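Secretory-abundant heat soluble protein 1 (Ramazzottius varieornatus, PDB 5XN9) acts as a secreted, heat-soluble molecular shield that helps the tardigrade survive loss of water, built on a fold related to the fatty acid-binding proteins. Local coordinates at residues S7-W12 with D50-Q55; F69-E74 with G93-E98; V99-P102 with V107-D110. All coordinates share one frame; numbering follows the deposited sequence.

Contact 1 (S7-W12 with D50-Q55); sequences SWMGKW and DHYHHQ. With EDO (1,2-ethanediol), chain G.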
loop_
_atom_site.group_PDB
_atom_site.type_symbol
_atom_site.label_atom_id
_atom_site.label_comp_id
_atom_site.label_asym_id
_atom_site.label_seq_id
_atom_site.Cartn_x
_atom_site.Cartn_y
_atom_site.Cartn_z
ATOM N N SER A 7 -0.637 15.179 -2.083
ATOM C CA SER A 7 0.332 14.744 -3.087
ATOM C C SER A 7 0.195 13.262 -3.409
ATOM O O SER A 7 0.503 12.846 -4.533
ATOM C CB SER A 7 1.758 15.064 -2.645
ATOM O OG SER A 7 2.092 14.353 -1.471
ATOM N N TRP A 8 -0.255 12.454 -2.445
ATOM C CA TRP A 8 -0.371 11.015 -2.636
ATOM C C TRP A 8 -1.671 10.597 -3.312
ATOM O O TRP A 8 -1.828 9.413 -3.637
ATOM C CB TRP A 8 -0.200 10.283 -1.300
ATOM C CG TRP A 8 -0.792 11.001 -0.113
ATOM C CD1 TRP A 8 -0.128 11.828 0.756
ATOM C CD2 TRP A 8 -2.151 10.940 0.351
ATOM N NE1 TRP A 8 -0.987 12.287 1.726
ATOM C CE2 TRP A 8 -2.236 11.763 1.501
ATOM C CE3 TRP A 8 -3.301 10.276 -0.094
ATOM C CZ2 TRP A 8 -3.427 11.931 2.215
ATOM C CZ3 TRP A 8 -4.491 10.450 0.614
ATOM C CH2 TRP A 8 -4.541 11.274 1.758
ATOM N N MET A 9 -2.606 11.519 -3.522
ATOM C CA MET A 9 -3.796 11.182 -4.290
ATOM C C MET A 9 -3.440 11.046 -5.763
ATOM O O MET A 9 -2.554 11.739 -6.279
ATOM C CB MET A 9 -4.870 12.255 -4.103
ATOM C CG MET A 9 -5.416 12.287 -2.689
ATOM S SD MET A 9 -6.409 13.744 -2.303
ATOM C CE MET A 9 -7.836 13.442 -3.342
ATOM N N GLY A 10 -4.123 10.138 -6.436
ATOM C CA GLY A 10 -3.948 9.969 -7.859
ATOM C C GLY A 10 -3.913 8.504 -8.232
ATOM O O GLY A 10 -4.259 7.627 -7.441
ATOM N N LYS A 11 -3.495 8.252 -9.470
ATOM C CA LYS A 11 -3.395 6.913 -10.033
ATOM C C LYS A 11 -1.920 6.609 -10.241
ATOM O O LYS A 11 -1.243 7.309 -11.002
ATOM C CB LYS A 11 -4.133 6.841 -11.365
ATOM C CG LYS A 11 -5.604 7.140 -11.261
ATOM C CD LYS A 11 -6.287 6.855 -12.593
ATOM C CE LYS A 11 -7.719 7.312 -12.567
ATOM N NZ LYS A 11 -7.763 8.774 -12.323
ATOM N N TRP A 12 -1.431 5.576 -9.565
ATOM C CA TRP A 12 -0.012 5.250 -9.523
ATOM C C TRP A 12 0.208 3.850 -10.069
ATOM O O TRP A 12 -0.577 2.943 -9.791
ATOM C CB TRP A 12 0.494 5.299 -8.083
ATOM C CG TRP A 12 0.238 6.609 -7.419
ATOM C CD1 TRP A 12 -0.783 6.917 -6.560
ATOM C CD2 TRP A 12 1.016 7.799 -7.564
ATOM N NE1 TRP A 12 -0.680 8.230 -6.157
ATOM C CE2 TRP A 12 0.411 8.796 -6.765
ATOM C CE3 TRP A 12 2.165 8.122 -8.295
ATOM C CZ2 TRP A 12 0.924 10.084 -6.666
ATOM C CZ3 TRP A 12 2.671 9.404 -8.199
ATOM C CH2 TRP A 12 2.049 10.372 -7.391
ATOM N N ASP A 50 -16.347 12.562 2.797
ATOM C CA ASP A 50 -15.864 12.423 4.162
ATOM C C ASP A 50 -14.933 11.235 4.343
ATOM O O ASP A 50 -14.624 10.874 5.480
ATOM C CB ASP A 50 -17.046 12.315 5.132
ATOM C CG ASP A 50 -18.006 11.170 4.788
ATOM O OD1 ASP A 50 -17.812 10.476 3.773
ATOM O OD2 ASP A 50 -18.991 10.982 5.538
ATOM N N HIS A 51 -14.485 10.616 3.257
ATOM C CA HIS A 51 -13.607 9.464 3.363
ATOM C C HIS A 51 -12.791 9.366 2.087
ATOM O O HIS A 51 -13.032 10.085 1.111
ATOM C CB HIS A 51 -14.393 8.173 3.628
ATOM C CG HIS A 51 -15.298 7.771 2.504
ATOM N ND1 HIS A 51 -16.497 8.406 2.251
ATOM C CD2 HIS A 51 -15.193 6.784 1.582
ATOM C CE1 HIS A 51 -17.083 7.834 1.212
ATOM N NE2 HIS A 51 -16.312 6.850 0.786
ATOM N N TYR A 52 -11.795 8.489 2.126
ATOM C CA TYR A 52 -10.955 8.199 0.982
ATOM C C TYR A 52 -11.176 6.768 0.533
ATOM O O TYR A 52 -11.595 5.903 1.312
ATOM C CB TYR A 52 -9.470 8.342 1.336
ATOM C CG TYR A 52 -9.018 9.757 1.573
ATOM C CD1 TYR A 52 -9.137 10.342 2.827
ATOM C CD2 TYR A 52 -8.457 10.513 0.543
ATOM C CE1 TYR A 52 -8.718 11.654 3.044
ATOM C CE2 TYR A 52 -8.032 11.813 0.749
ATOM C CZ TYR A 52 -8.164 12.379 1.994
ATOM O OH TYR A 52 -7.734 13.667 2.182
ATOM N N HIS A 53 -10.909 6.523 -0.744
ATOM C CA HIS A 53 -10.766 5.171 -1.259
ATOM C C HIS A 53 -9.335 4.933 -1.694
ATOM O O HIS A 53 -8.682 5.825 -2.249
ATOM C CB HIS A 53 -11.675 4.925 -2.458
ATOM C CG HIS A 53 -13.107 4.754 -2.086
ATOM N ND1 HIS A 53 -13.736 3.530 -2.101
ATOM C CD2 HIS A 53 -14.034 5.650 -1.674
ATOM C CE1 HIS A 53 -14.998 3.683 -1.743
ATOM N NE2 HIS A 53 -15.201 4.957 -1.461
ATOM N N HIS A 54 -8.872 3.710 -1.464
ATOM C CA HIS A 54 -7.552 3.272 -1.878
ATOM C C HIS A 54 -7.778 1.937 -2.565
ATOM O O HIS A 54 -8.114 0.941 -1.907
ATOM C CB HIS A 54 -6.630 3.121 -0.673
ATOM C CG HIS A 54 -5.282 2.594 -1.024
ATOM N ND1 HIS A 54 -4.371 2.191 -0.071
ATOM C CD2 HIS A 54 -4.680 2.419 -2.226
ATOM C CE1 HIS A 54 -3.271 1.774 -0.672
ATOM N NE2 HIS A 54 -3.431 1.905 -1.977
ATOM N N GLN A 55 -7.647 1.913 -3.887
ATOM C CA GLN A 55 -7.829 0.690 -4.645
ATOM C C GLN A 55 -6.461 0.154 -5.028
ATOM O O GLN A 55 -5.659 0.863 -5.647
ATOM C CB GLN A 55 -8.664 0.937 -5.895
ATOM C CG GLN A 55 -8.979 -0.330 -6.656
ATOM C CD GLN A 55 -9.516 -0.025 -8.023
ATOM O OE1 GLN A 55 -8.754 0.243 -8.951
ATOM N NE2 GLN A 55 -10.835 -0.033 -8.155
HETATM C C1 EDO G . -10.990 9.050 -12.641
HETATM O O1 EDO G . -11.337 7.777 -13.201
HETATM C C2 EDO G . -10.412 9.946 -13.732
HETATM O O2 EDO G . -9.622 10.979 -13.131
#
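The ring of Tyr52 takes Trp8 over one face and the sulfur of Met9 at its edge. From the indole, the outer corner of the six-membered ring does the touching: Trp8 CH2 lies 3.7 Å from Tyr52 CE2, and CZ3 follows close by. The two planes are turned 52° apart with centroids 5.3 Å from each other, an oblique pair that is neither a stack nor a T-shape. Met9 comes in at right angles to the tyrosine side chain, and its SD stops 4.0 Å from Tyr52 CE2, almost in the plane of the ring, as an edge-on Met-aromatic contact. Trp8 can reach this far because its CG is wedged between its own backbone N and carbonyl carbon (chi1 36°), which brings the far end of the indole up to Tyr52. Phe69 meets the Tyr52 ring on the same side as Trp8, displaced along it, its plane turned only about 10° from the tyrosine's. Were Tyr52 an alanine, the indole corner of Trp8 and the sulfur of Met9 would probably lose the ring they rest on, opening a gap between 7-12 and strand 51-58. Further along, Trp12 NE1 donates to Trp8 O at 3.0 Å, approaching from above the carbonyl plane, while Ser7 O lies at the edge of the Trp12 ring. That bond ties the turn before strand 10-19 to the strand itself. Gly10 has backbone angles that would push a side chain against the preceding carbonyl oxygen. Together with Trp12, which packs on Lys136 and Tyr134 of strand 128-136, it forms the Gly-X-Trp sequence familiar from the first strand of lipocalin-like and fatty acid-binding protein barrels.

Contact 2 (F69-E74 with G93-E98); sequences FKLNEE and GNLKAE. With ZN (zinc ion), chain D.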
loop_
_atom_site.group_PDB
_atom_site.type_symbol
_atom_site.label_atom_id
_atom_site.label_comp_id
_atom_site.label_asym_id
_atom_site.label_seq_id
_atom_site.Cartn_x
_atom_site.Cartn_y
_atom_site.Cartn_z
ATOM N N PHE A 69 -11.141 4.392 3.766
ATOM C CA PHE A 69 -10.501 4.861 4.985
ATOM C C PHE A 69 -10.844 6.307 5.286
ATOM O O PHE A 69 -11.097 7.110 4.384
ATOM C CB PHE A 69 -8.981 4.604 5.023
ATOM C CG PHE A 69 -8.150 5.512 4.153
ATOM C CD1 PHE A 69 -7.705 6.737 4.622
ATOM C CD2 PHE A 69 -7.757 5.106 2.891
ATOM C CE1 PHE A 69 -6.916 7.563 3.832
ATOM C CE2 PHE A 69 -6.961 5.922 2.093
ATOM C CZ PHE A 69 -6.526 7.150 2.571
ATOM N N LYS A 70 -10.864 6.618 6.576
ATOM C CA LYS A 70 -10.818 7.987 7.062
ATOM C C LYS A 70 -9.492 8.179 7.785
ATOM O O LYS A 70 -9.033 7.287 8.515
ATOM C CB LYS A 70 -11.986 8.281 8.013
ATOM C CG LYS A 70 -13.344 8.286 7.323
ATOM C CD LYS A 70 -14.493 8.521 8.308
ATOM C CE LYS A 70 -15.851 8.464 7.620
ATOM N NZ LYS A 70 -17.007 8.738 8.522
ATOM N N LEU A 71 -8.861 9.329 7.572
ATOM C CA LEU A 71 -7.601 9.583 8.260
ATOM C C LEU A 71 -7.795 9.490 9.767
ATOM O O LEU A 71 -8.769 10.018 10.314
ATOM C CB LEU A 71 -7.015 10.941 7.870
ATOM C CG LEU A 71 -6.542 10.998 6.412
ATOM C CD1 LEU A 71 -6.298 12.431 5.971
ATOM C CD2 LEU A 71 -5.281 10.140 6.212
ATOM N N ASN A 72 -6.882 8.794 10.443
ATOM C CA ASN A 72 -6.867 8.678 11.904
ATOM C C ASN A 72 -7.917 7.722 12.455
ATOM O O ASN A 72 -8.077 7.656 13.680
ATOM C CB ASN A 72 -7.026 10.028 12.617
ATOM C CG ASN A 72 -6.054 11.059 12.117
ATOM O OD1 ASN A 72 -4.885 10.764 11.914
ATOM N ND2 ASN A 72 -6.535 12.278 11.900
ATOM N N GLU A 73 -8.639 6.986 11.613
ATOM C CA GLU A 73 -9.720 6.118 12.076
ATOM C C GLU A 73 -9.437 4.691 11.647
ATOM O O GLU A 73 -9.117 4.448 10.482
ATOM C CB GLU A 73 -11.085 6.579 11.552
ATOM C CG GLU A 73 -11.400 8.040 11.885
ATOM C CD GLU A 73 -12.864 8.416 11.687
ATOM O OE1 GLU A 73 -13.693 7.518 11.418
ATOM O OE2 GLU A 73 -13.193 9.621 11.808
ATOM N N GLU A 74 -9.530 3.760 12.596
ATOM C CA GLU A 74 -9.284 2.359 12.295
ATOM C C GLU A 74 -10.272 1.852 11.254
ATOM O O GLU A 74 -11.420 2.299 11.177
ATOM C CB GLU A 74 -9.437 1.517 13.561
ATOM C CG GLU A 74 -8.547 1.948 14.696
ATOM C CD GLU A 74 -8.854 1.198 15.979
ATOM O OE1 GLU A 74 -9.894 0.507 16.032
ATOM O OE2 GLU A 74 -8.056 1.300 16.929
ATOM N N GLY A 93 3.114 15.848 4.560
ATOM C CA GLY A 93 2.697 15.631 3.192
ATOM C C GLY A 93 2.642 14.191 2.739
ATOM O O GLY A 93 2.208 13.927 1.611
ATOM N N ASN A 94 3.051 13.243 3.577
ATOM C CA ASN A 94 3.081 11.836 3.214
ATOM C C ASN A 94 1.960 11.075 3.907
ATOM O O ASN A 94 1.366 11.542 4.878
ATOM C CB ASN A 94 4.432 11.218 3.578
ATOM C CG ASN A 94 5.581 11.917 2.888
ATOM O OD1 ASN A 94 5.435 12.395 1.764
ATOM N ND2 ASN A 94 6.725 12.001 3.561
ATOM N N LEU A 95 1.675 9.888 3.384
ATOM C CA LEU A 95 0.612 9.031 3.895
ATOM C C LEU A 95 1.247 7.795 4.513
ATOM O O LEU A 95 2.146 7.196 3.917
ATOM C CB LEU A 95 -0.325 8.617 2.758
ATOM C CG LEU A 95 -1.509 7.720 3.116
ATOM C CD1 LEU A 95 -2.513 8.449 4.011
ATOM C CD2 LEU A 95 -2.184 7.205 1.852
ATOM N N LYS A 96 0.793 7.423 5.707
ATOM C CA LYS A 96 1.288 6.231 6.382
ATOM C C LYS A 96 0.114 5.342 6.758
ATOM O O LYS A 96 -0.960 5.837 7.096
ATOM C CB LYS A 96 2.076 6.595 7.648
ATOM C CG LYS A 96 3.384 7.296 7.339
ATOM C CD LYS A 96 4.258 7.466 8.569
ATOM C CE LYS A 96 5.667 7.919 8.183
ATOM N NZ LYS A 96 6.406 8.454 9.345
ATOM N N ALA A 97 0.311 4.029 6.679
ATOM C CA ALA A 97 -0.668 3.073 7.178
ATOM C C ALA A 97 -0.014 2.180 8.219
ATOM O O ALA A 97 1.078 1.629 7.993
ATOM C CB ALA A 97 -1.279 2.221 6.063
ATOM N N GLU A 98 -0.697 2.029 9.348
ATOM C CA GLU A 98 -0.326 1.091 10.402
ATOM C C GLU A 98 -1.214 -0.138 10.253
ATOM O O GLU A 98 -2.440 -0.028 10.331
ATOM C CB GLU A 98 -0.600 1.729 11.764
ATOM C CG GLU A 98 -0.074 0.916 12.931
ATOM C CD GLU A 98 1.411 1.114 13.154
ATOM O OE1 GLU A 98 2.006 2.014 12.523
ATOM O OE2 GLU A 98 1.974 0.364 13.978
HETATM ZN ZN ZN D . 3.864 0.912 14.216
#
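Leu95 reaches from strand 94-101 toward Leu71 and Phe69, and its two methyls divide the work. CB points toward the 69-74 loop and CG carries the chain on, extended away from the backbone N (chi1 180°); neither makes a close contact with the loop. The touching is left to the fork: Leu95 CD1 meets Leu71 CD2 at 3.9 Å, and Leu95 CD2 settles more loosely beside the Phe69 ring, 4.4 Å from its CZ. The leucines cross obliquely, methyl against methyl, so this is a small and purely apolar contact. The CB of Leu71 does not aim at Leu95; only the CD2 branch closes on it.

Leu71 sits in a type II beta turn running from Lys70 to Glu73, closed by Glu73 N to Lys70 O at 3.1 Å, with Asn72 taking the positive phi (76°) that this turn needs at its third position. The turn links strands 63-69 and 75-79, the two outermost strands of the sheet. In fatty acid-binding proteins the corresponding fourth and fifth strands likewise do not pair along their length. Phe69 is stacked on Tyr88 of strand 82-91, and Leu95 touches Tyr88 as well. At the other end of 93-98, Glu98 binds a metal: its OE2 lies 2.0 Å from the zinc ion, its chain bent at chi2 (80°). Lys96, on the same strand, makes a salt bridge to Asp91.

Contact 3 (V99-P102 with V107-D110); sequences VHVP and VIHD. With ZN (zinc ion), chain D.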
loop_
_atom_site.group_PDB
_atom_site.type_symbol
_atom_site.label_atom_id
_atom_site.label_comp_id
_atom_site.label_asym_id
_atom_site.label_seq_id
_atom_site.Cartn_x
_atom_site.Cartn_y
_atom_site.Cartn_z
ATOM N N VAL A 99 -0.608 -1.300 10.018
ATOM C CA VAL A 99 -1.352 -2.505 9.665
ATOM C C VAL A 99 -1.101 -3.592 10.708
ATOM O O VAL A 99 0.053 -3.950 10.970
ATOM C CB VAL A 99 -0.989 -2.993 8.258
ATOM C CG1 VAL A 99 -1.732 -4.263 7.953
ATOM C CG2 VAL A 99 -1.309 -1.909 7.219
ATOM N N HIS A 100 -2.171 -4.119 11.301
ATOM C CA HIS A 100 -2.074 -5.283 12.178
ATOM C C HIS A 100 -2.581 -6.493 11.422
ATOM O O HIS A 100 -3.646 -6.431 10.804
ATOM C CB HIS A 100 -2.972 -5.163 13.411
ATOM C CG HIS A 100 -2.447 -4.283 14.501
ATOM N ND1 HIS A 100 -2.578 -2.910 14.477
ATOM C CD2 HIS A 100 -1.890 -4.586 15.700
ATOM C CE1 HIS A 100 -2.084 -2.402 15.590
ATOM N NE2 HIS A 100 -1.658 -3.398 16.352
ATOM N N VAL A 101 -1.845 -7.595 11.504
ATOM C CA VAL A 101 -2.349 -8.888 11.049
ATOM C C VAL A 101 -2.411 -9.795 12.272
ATOM O O VAL A 101 -1.450 -10.532 12.551
ATOM C CB VAL A 101 -1.467 -9.478 9.942
ATOM C CG1 VAL A 101 -2.121 -10.710 9.381
ATOM C CG2 VAL A 101 -1.210 -8.438 8.852
ATOM N N PRO A 102 -3.503 -9.748 13.040
ATOM C CA PRO A 102 -3.495 -10.391 14.367
ATOM C C PRO A 102 -3.300 -11.892 14.322
ATOM O O PRO A 102 -2.678 -12.458 15.230
ATOM C CB PRO A 102 -4.865 -10.006 14.944
ATOM C CG PRO A 102 -5.248 -8.777 14.210
ATOM C CD PRO A 102 -4.703 -8.922 12.831
ATOM N N VAL A 107 2.914 -6.731 12.609
ATOM C CA VAL A 107 2.625 -5.312 12.460
ATOM C C VAL A 107 3.427 -4.819 11.266
ATOM O O VAL A 107 4.642 -5.042 11.200
ATOM C CB VAL A 107 3.005 -4.531 13.734
ATOM C CG1 VAL A 107 2.780 -3.028 13.541
ATOM C CG2 VAL A 107 2.218 -5.056 14.917
ATOM N N ILE A 108 2.751 -4.171 10.322
ATOM C CA ILE A 108 3.358 -3.716 9.076
ATOM C C ILE A 108 3.217 -2.205 8.988
ATOM O O ILE A 108 2.159 -1.651 9.311
ATOM C CB ILE A 108 2.678 -4.373 7.856
ATOM C CG1 ILE A 108 2.751 -5.900 7.943
ATOM C CG2 ILE A 108 3.314 -3.896 6.560
ATOM C CD1 ILE A 108 1.916 -6.594 6.896
ATOM N N HIS A 109 4.295 -1.541 8.578
ATOM C CA HIS A 109 4.276 -0.118 8.268
ATOM C C HIS A 109 4.298 0.057 6.760
ATOM O O HIS A 109 5.141 -0.533 6.075
ATOM C CB HIS A 109 5.500 0.581 8.864
ATOM C CG HIS A 109 5.455 0.714 10.350
ATOM N ND1 HIS A 109 6.530 1.161 11.090
ATOM C CD2 HIS A 109 4.463 0.464 11.238
ATOM C CE1 HIS A 109 6.204 1.171 12.371
ATOM N NE2 HIS A 109 4.953 0.760 12.486
ATOM N N ASP A 110 3.373 0.862 6.247
ATOM C CA ASP A 110 3.383 1.290 4.858
ATOM C C ASP A 110 3.566 2.799 4.848
ATOM O O ASP A 110 2.987 3.504 5.676
ATOM C CB ASP A 110 2.036 0.990 4.205
ATOM C CG ASP A 110 1.933 -0.424 3.697
ATOM O OD1 ASP A 110 2.948 -1.152 3.744
ATOM O OD2 ASP A 110 0.835 -0.798 3.235
HETATM ZN ZN ZN D . 3.864 0.912 14.216
#
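Val99 O is held by two neighbours on the opposite strand. Ile108 N donates to it at 2.8 Å, lying in the carbonyl plane with a nearly straight bond (168° at the hydrogen). The CA-H of Val107 adds a weaker contact, with its CA 3.3 Å from Val99 O. The return bond, from Val99 N to Ile108 O at 2.9 Å, completes the hydrogen-bonded pair, so Val99 and Ile108 are joined through both their N and O atoms. His100 and Val107 form the next, non-hydrogen-bonded pair.

On the face carrying Val99 and Ile108 the beta-branched side chains stand shoulder to shoulder: Val99 CB is 3.9 Å from Ile108 CB. Ile108 places CG1 beside its backbone N (chi1 -57°), and from there the extended chain sends CD1 to within 4.1 Å of Val101 CG2, slanting across the hairpin. The His100 and Val107 face is more open. There Val107 CG2 approaches the imidazole obliquely, 4.2 Å from His100 CD2, while its other methyl, CG1, lies near the zinc ion. His109 NE2 binds that ion at 2.0 Å, with Glu98 from the earlier part of strand 94-101 as a further ligand, so the metal spans the two arms of the hairpin on their outward side.

The short runs 99-101 and 107-110 are antiparallel, their directions 153° apart; they belong to strands 94-101 and 106-114. Beyond the first lies strand 82-91, where Ile84 touches both Val99 and Val101 and Lys85 pairs with the His100 backbone. Beyond the second, strand 118-125 joins through the backbone of His109 to Lys124, and its Tyr123 touches Asp110.

In the fold
Contacts 1 and 2 are buried and rely on apolar or aromatic side chains meeting between elements that are not paired with each other; contact 3 is a surface contact between adjacent strands, joined by backbone hydrogen bonds as well as by apolar side chains. Contacts 1 and 2 touch directly, because the Tyr52 backbone pairs with Phe69 and the start of 93-98 lies against Ser7 and Trp8. Contacts 2 and 3 share strand 94-101 and the zinc ion, and Ala97 N probably bonds to Asp110 O just where one passes into the other. Contacts 1 and 3 lie on opposite sides of the chain's centre, with centres about 20 Å apart, yet both reach the same antiparallel sheet.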